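PDB 1JYK: CTP:phosphocholine Cytidylyltransferase from Streptococcus pneumoniae, which catalyses transfer of a cytidylyl group from CTP to phosphocholine, forming CDP-choline and releasing pyrophosphate. Local coordinates for residues Q167-D172 and N213-N218; V194-K199 and I219-V224. One frame throughout, in Å; residues are numbered along the deposited sequence.

In the fold
Contacts 1 and 2 lie on the same side of the chain's centre, their own centres about 11 Å apart, and both involve the run from helix 213-216 into strand 224-228. In chain order come 167-172, 194-199, 213-218 and 219-224, so the two contacts interleave. Contact 1 sets strand 166-170 of the hairpin 157-160/166-170 against helix 213-216; contact 2 sets helix 187-201 against the turn that follows. Asn-218 and Met-214 of contact 1 pack on Phe-196 of contact 2, joining the two. Hairpin, helices and turn thus form one packed region beside the mixed sheet of the nucleotidyltransferase fold, which strand 224-228 enters parallel to 142-149.

Contact 1. Residues Q167-D172 and N213-N218; sequences QDIIVD and NMVKDN
Lys-216 lays its aliphatic chain across Ile-169, and the two account for most of the surface buried here. Its CB starts the contact, 4.1 Å from CB of Ile-169 and equally close to the CG2 branch. The next carbon, CG, stands anti to the backbone N (chi1 171°), which carries the extended chain over the strand backbone: CG, CD and CE all pass the carbonyl oxygen of Ile-169, the nearest approach being 3.6 Å from CE to O. CE also meets Val-171 CG1 at 3.9 Å, where the two side chains cross nearly at a right angle. Only the last torsion bends (chi4 -72°), leaving NZ in a long salt bridge, 3.7 Å, with OD2 of the adjacent Asp-217. That carboxylate is also gripped through OD1 by Asn-213 ND2 at 2.9 Å, a bond that reaches back one helical turn.

On the inner side, Ile-169 sends CD1 against Val-215 CG1, a 3.8 Å apolar touch. Water supplies the polar link: one molecule donates to Asp-168 OD1 at 2.7 Å and to Lys-216 O at 2.9 Å, tying the strand to the C-terminal end of the short helix. The same OD1 accepts the N-H of Ile-169 in a bent bond from above the carboxylate plane; Asp-168 is itself half of a classic beta bulge, with Gln-167, opposite Val-159.

Ile-169 and Val-215 both reach Tyr-144 of strand 142-149, while Trp-156 lies against Val-171 and Lys-216; helix 213-216 lies between the two-stranded hairpin, met through Ile-169, and helix 187-201, on which Met-214 packs.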
loop_
_atom_site.group_PDB
_atom_site.type_symbol
_atom_site.label_atom_id
_atom_site.label_comp_id
_atom_site.label_asym_id
_atom_site.label_seq_id
_atom_site.Cartn_x
_atom_site.Cartn_y
_atom_site.Cartn_z
ATOM N N GLN A 167 14.083 -2.855 -13.111
ATOM C CA GLN A 167 15.394 -3.490 -13.120
ATOM C C GLN A 167 15.970 -3.528 -11.718
ATOM O O GLN A 167 16.751 -4.413 -11.379
ATOM C CB GLN A 167 16.343 -2.716 -14.036
ATOM C CG GLN A 167 15.992 -2.815 -15.505
ATOM C CD GLN A 167 15.823 -4.249 -15.964
ATOM O OE1 GLN A 167 16.475 -5.155 -15.448
ATOM N NE2 GLN A 167 14.945 -4.465 -16.932
ATOM N N ASP A 168 15.575 -2.557 -10.904
ATOM C CA ASP A 168 16.055 -2.466 -9.539
ATOM C C ASP A 168 15.193 -1.476 -8.768
ATOM O O ASP A 168 14.430 -0.704 -9.359
ATOM C CB ASP A 168 17.506 -1.977 -9.544
ATOM C CG ASP A 168 18.274 -2.410 -8.313
ATOM O OD1 ASP A 168 17.675 -3.030 -7.408
ATOM O OD2 ASP A 168 19.489 -2.126 -8.253
ATOM N N ILE A 169 15.305 -1.516 -7.446
ATOM C CA ILE A 169 14.595 -0.587 -6.582
ATOM C C ILE A 169 15.695 -0.077 -5.670
ATOM O O ILE A 169 16.376 -0.860 -5.009
ATOM C CB ILE A 169 13.485 -1.277 -5.763
ATOM C CG1 ILE A 169 12.313 -1.635 -6.685
ATOM C CG2 ILE A 169 13.015 -0.350 -4.644
ATOM C CD1 ILE A 169 11.392 -2.707 -6.136
ATOM N N ILE A 170 15.878 1.232 -5.637
ATOM C CA ILE A 170 16.949 1.804 -4.845
ATOM C C ILE A 170 16.476 2.857 -3.860
ATOM O O ILE A 170 15.331 3.317 -3.924
ATOM C CB ILE A 170 18.000 2.436 -5.774
ATOM C CG1 ILE A 170 17.366 3.568 -6.582
ATOM C CG2 ILE A 170 18.543 1.390 -6.725
ATOM C CD1 ILE A 170 18.354 4.405 -7.331
ATOM N N VAL A 171 17.371 3.240 -2.953
ATOM C CA VAL A 171 17.058 4.247 -1.952
ATOM C C VAL A 171 17.921 5.500 -2.121
ATOM O O VAL A 171 17.607 6.553 -1.565
ATOM C CB VAL A 171 17.269 3.698 -0.524
ATOM C CG1 VAL A 171 16.763 2.266 -0.435
ATOM C CG2 VAL A 171 18.739 3.769 -0.153
ATOM N N ASP A 172 18.991 5.386 -2.902
ATOM C CA ASP A 172 19.916 6.499 -3.108
ATOM C C ASP A 172 19.495 7.601 -4.087
ATOM O O ASP A 172 20.063 7.730 -5.182
ATOM C CB ASP A 172 21.288 5.958 -3.531
ATOM C CG ASP A 172 22.405 6.979 -3.340
ATOM O OD1 ASP A 172 22.154 8.061 -2.768
ATOM O OD2 ASP A 172 23.545 6.693 -3.768
ATOM N N ASN A 213 10.595 -4.921 0.928
ATOM C CA ASN A 213 11.925 -5.508 0.888
ATOM C C ASN A 213 11.864 -6.776 0.100
ATOM O O ASN A 213 12.863 -7.273 -0.405
ATOM C CB ASN A 213 12.410 -5.841 2.281
ATOM C CG ASN A 213 13.169 -4.710 2.900
ATOM O OD1 ASN A 213 12.621 -3.931 3.677
ATOM N ND2 ASN A 213 14.444 -4.603 2.560
HETATM N N MSE A 214 10.676 -7.323 -0.048
HETATM C CA MSE A 214 10.686 -8.550 -0.764
HETATM C C MSE A 214 10.635 -8.561 -2.234
HETATM O O MSE A 214 10.919 -9.567 -2.881
HETATM C CB MSE A 214 9.801 -9.483 -0.019
HETATM C CG MSE A 214 10.925 -10.261 0.546
HETATM SE SE MSE A 214 10.239 -11.320 1.646
HETATM C CE MSE A 214 10.614 -10.055 3.205
ATOM N N VAL A 215 10.415 -7.370 -2.762
ATOM C CA VAL A 215 10.447 -7.190 -4.174
ATOM C C VAL A 215 11.850 -6.606 -4.382
ATOM O O VAL A 215 12.600 -7.065 -5.244
ATOM C CB VAL A 215 9.394 -6.191 -4.620
ATOM C CG1 VAL A 215 9.461 -6.015 -6.137
ATOM C CG2 VAL A 215 8.016 -6.677 -4.189
ATOM N N LYS A 216 12.206 -5.619 -3.567
ATOM C CA LYS A 216 13.510 -4.964 -3.682
ATOM C C LYS A 216 14.692 -5.916 -3.555
ATOM O O LYS A 216 15.610 -5.888 -4.376
ATOM C CB LYS A 216 13.660 -3.866 -2.627
ATOM C CG LYS A 216 15.070 -3.281 -2.541
ATOM C CD LYS A 216 15.141 -2.157 -1.518
ATOM C CE LYS A 216 16.517 -1.512 -1.479
ATOM N NZ LYS A 216 17.530 -2.404 -0.847
ATOM N N ASP A 217 14.662 -6.759 -2.528
ATOM C CA ASP A 217 15.755 -7.693 -2.265
ATOM C C ASP A 217 15.790 -8.941 -3.148
ATOM O O ASP A 217 16.699 -9.756 -3.024
ATOM C CB ASP A 217 15.733 -8.097 -0.784
ATOM C CG ASP A 217 15.956 -6.909 0.153
ATOM O OD1 ASP A 217 15.574 -6.998 1.338
ATOM O OD2 ASP A 217 16.519 -5.879 -0.283
ATOM N N ASN A 218 14.817 -9.087 -4.041
ATOM C CA ASN A 218 14.760 -10.246 -4.934
ATOM C C ASN A 218 14.332 -9.808 -6.332
ATOM O O ASN A 218 13.887 -10.620 -7.135
ATOM C CB ASN A 218 13.748 -11.272 -4.403
ATOM C CG ASN A 218 14.053 -11.722 -2.982
ATOM O OD1 ASN A 218 14.879 -12.609 -2.771
ATOM N ND2 ASN A 218 13.384 -11.112 -2.002
HETATM O O HOH W 1 17.997 -4.378 -5.048
#

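Contact 2. Residues V194-K199 and I219-V224; sequences VSFIDK and IKELDV
Apolar packing carries this contact, and within 194-199 it is Phe-196 alone that meets Glu-221 and Leu-222. Its ring leaves helix 187-201 with CG anti to the carbonyl carbon (chi1 -60°) and reaches the turn with its outer edge. There CE1 meets Leu-222 CD2 at 3.9 Å, the methyl lying near the ring plane, and the two side chains run past each other in opposite directions. Neighbouring CZ touches Glu-221 CB at 4.0 Å, again near the plane, so the turn meets the rim of the ring. Leu-222 also touches Thr-189, Lys-192 and Ile-193 of the same helix.

Polar bonding serves the turn from within and from the side. Leu-222 N donates to Ile-219 O at 3.0 Å, closing the 3-10 segment 219-221, and Lys-192 NZ reaches the carbonyl oxygen of Glu-221. The carboxylate plane of Glu-221 stands 86° from that of the phenyl group.

With only carbon atoms touching between 194-199 and 219-224, the join probably rests on van der Waals fit and on removing the Phe-196 edge and Leu-222 from water, while the charged end of Glu-221 is directed away from it.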
loop_
_atom_site.group_PDB
_atom_site.type_symbol
_atom_site.label_atom_id
_atom_site.label_comp_id
_atom_site.label_asym_id
_atom_site.label_seq_id
_atom_site.Cartn_x
_atom_site.Cartn_y
_atom_site.Cartn_z
ATOM N N VAL A 194 5.794 -15.062 -2.048
ATOM C CA VAL A 194 5.387 -15.801 -0.854
ATOM C C VAL A 194 6.534 -16.698 -0.385
ATOM O O VAL A 194 6.775 -16.839 0.816
ATOM C CB VAL A 194 4.122 -16.663 -1.106
ATOM C CG1 VAL A 194 3.887 -17.605 0.073
ATOM C CG2 VAL A 194 2.903 -15.759 -1.304
ATOM N N SER A 195 7.245 -17.293 -1.333
ATOM C CA SER A 195 8.367 -18.148 -0.981
ATOM C C SER A 195 9.449 -17.306 -0.294
ATOM O O SER A 195 10.094 -17.758 0.659
ATOM C CB SER A 195 8.919 -18.834 -2.233
ATOM O OG SER A 195 9.771 -17.966 -2.957
ATOM N N PHE A 196 9.641 -16.077 -0.770
ATOM C CA PHE A 196 10.627 -15.179 -0.174
ATOM C C PHE A 196 10.152 -14.781 1.221
ATOM O O PHE A 196 10.954 -14.628 2.149
ATOM C CB PHE A 196 10.798 -13.910 -1.020
ATOM C CG PHE A 196 11.264 -14.168 -2.423
ATOM C CD1 PHE A 196 10.896 -13.309 -3.454
ATOM C CD2 PHE A 196 12.063 -15.271 -2.721
ATOM C CE1 PHE A 196 11.315 -13.543 -4.766
ATOM C CE2 PHE A 196 12.486 -15.514 -4.026
ATOM C CZ PHE A 196 12.109 -14.648 -5.052
ATOM N N ILE A 197 8.841 -14.609 1.358
ATOM C CA ILE A 197 8.247 -14.232 2.634
ATOM C C ILE A 197 8.435 -15.366 3.641
ATOM O O ILE A 197 8.862 -15.132 4.774
ATOM C CB ILE A 197 6.734 -13.934 2.478
ATOM C CG1 ILE A 197 6.542 -12.555 1.830
ATOM C CG2 ILE A 197 6.041 -14.020 3.838
ATOM C CD1 ILE A 197 5.111 -12.255 1.410
ATOM N N ASP A 198 8.117 -16.587 3.212
ATOM C CA ASP A 198 8.249 -17.761 4.076
ATOM C C ASP A 198 9.678 -17.843 4.579
ATOM O O ASP A 198 9.918 -17.958 5.777
ATOM C CB ASP A 198 7.923 -19.042 3.311
ATOM C CG ASP A 198 6.445 -19.185 3.009
ATOM O OD1 ASP A 198 6.111 -19.958 2.092
ATOM O OD2 ASP A 198 5.620 -18.529 3.681
ATOM N N LYS A 199 10.625 -17.767 3.649
ATOM C CA LYS A 199 12.045 -17.837 3.985
ATOM C C LYS A 199 12.489 -16.762 4.969
ATOM O O LYS A 199 13.214 -17.052 5.917
ATOM C CB LYS A 199 12.902 -17.746 2.714
ATOM C CG LYS A 199 14.412 -17.760 2.968
ATOM C CD LYS A 199 15.193 -17.459 1.691
ATOM C CE LYS A 199 15.243 -18.672 0.758
ATOM N NZ LYS A 199 16.425 -18.643 -0.156
ATOM N N ILE A 219 14.471 -8.515 -6.610
ATOM C CA ILE A 219 14.052 -7.947 -7.888
ATOM C C ILE A 219 14.506 -8.713 -9.132
ATOM O O ILE A 219 13.762 -8.833 -10.101
ATOM C CB ILE A 219 14.495 -6.462 -7.980
ATOM C CG1 ILE A 219 13.803 -5.778 -9.162
ATOM C CG2 ILE A 219 16.006 -6.376 -8.094
ATOM C CD1 ILE A 219 12.296 -5.948 -9.180
ATOM N N LYS A 220 15.721 -9.245 -9.094
ATOM C CA LYS A 220 16.279 -9.995 -10.217
ATOM C C LYS A 220 15.491 -11.258 -10.552
ATOM O O LYS A 220 15.654 -11.827 -11.631
ATOM C CB LYS A 220 17.742 -10.361 -9.928
ATOM C CG LYS A 220 18.318 -9.734 -8.646
ATOM C CD LYS A 220 17.519 -10.135 -7.401
ATOM C CE LYS A 220 17.937 -9.369 -6.147
ATOM N NZ LYS A 220 18.235 -7.926 -6.366
ATOM N N GLU A 221 14.632 -11.693 -9.636
ATOM C CA GLU A 221 13.821 -12.894 -9.853
ATOM C C GLU A 221 12.371 -12.578 -10.200
ATOM O O GLU A 221 11.596 -13.483 -10.510
ATOM C CB GLU A 221 13.811 -13.767 -8.599
ATOM C CG GLU A 221 15.147 -13.905 -7.927
ATOM C CD GLU A 221 16.088 -14.747 -8.742
ATOM O OE1 GLU A 221 15.607 -15.710 -9.378
ATOM O OE2 GLU A 221 17.302 -14.442 -8.748
ATOM N N LEU A 222 12.004 -11.305 -10.144
ATOM C CA LEU A 222 10.628 -10.923 -10.399
ATOM C C LEU A 222 10.429 -10.040 -11.614
ATOM O O LEU A 222 11.310 -9.277 -11.996
ATOM C CB LEU A 222 10.059 -10.222 -9.163
ATOM C CG LEU A 222 10.256 -10.946 -7.827
ATOM C CD1 LEU A 222 10.021 -9.980 -6.666
ATOM C CD2 LEU A 222 9.316 -12.137 -7.755
ATOM N N ASP A 223 9.253 -10.162 -12.219
ATOM C CA ASP A 223 8.886 -9.363 -13.382
ATOM C C ASP A 223 7.814 -8.383 -12.912
ATOM O O ASP A 223 6.660 -8.769 -12.695
ATOM C CB ASP A 223 8.325 -10.250 -14.496
ATOM C CG ASP A 223 9.375 -11.164 -15.102
ATOM O OD1 ASP A 223 10.583 -10.884 -14.950
ATOM O OD2 ASP A 223 8.989 -12.167 -15.730
ATOM N N VAL A 224 8.210 -7.128 -12.738
ATOM C CA VAL A 224 7.298 -6.079 -12.291
ATOM C C VAL A 224 7.440 -4.892 -13.228
ATOM O O VAL A 224 8.534 -4.588 -13.701
ATOM C CB VAL A 224 7.623 -5.612 -10.856
ATOM C CG1 VAL A 224 6.395 -4.922 -10.244
ATOM C CG2 VAL A 224 8.081 -6.801 -10.011
#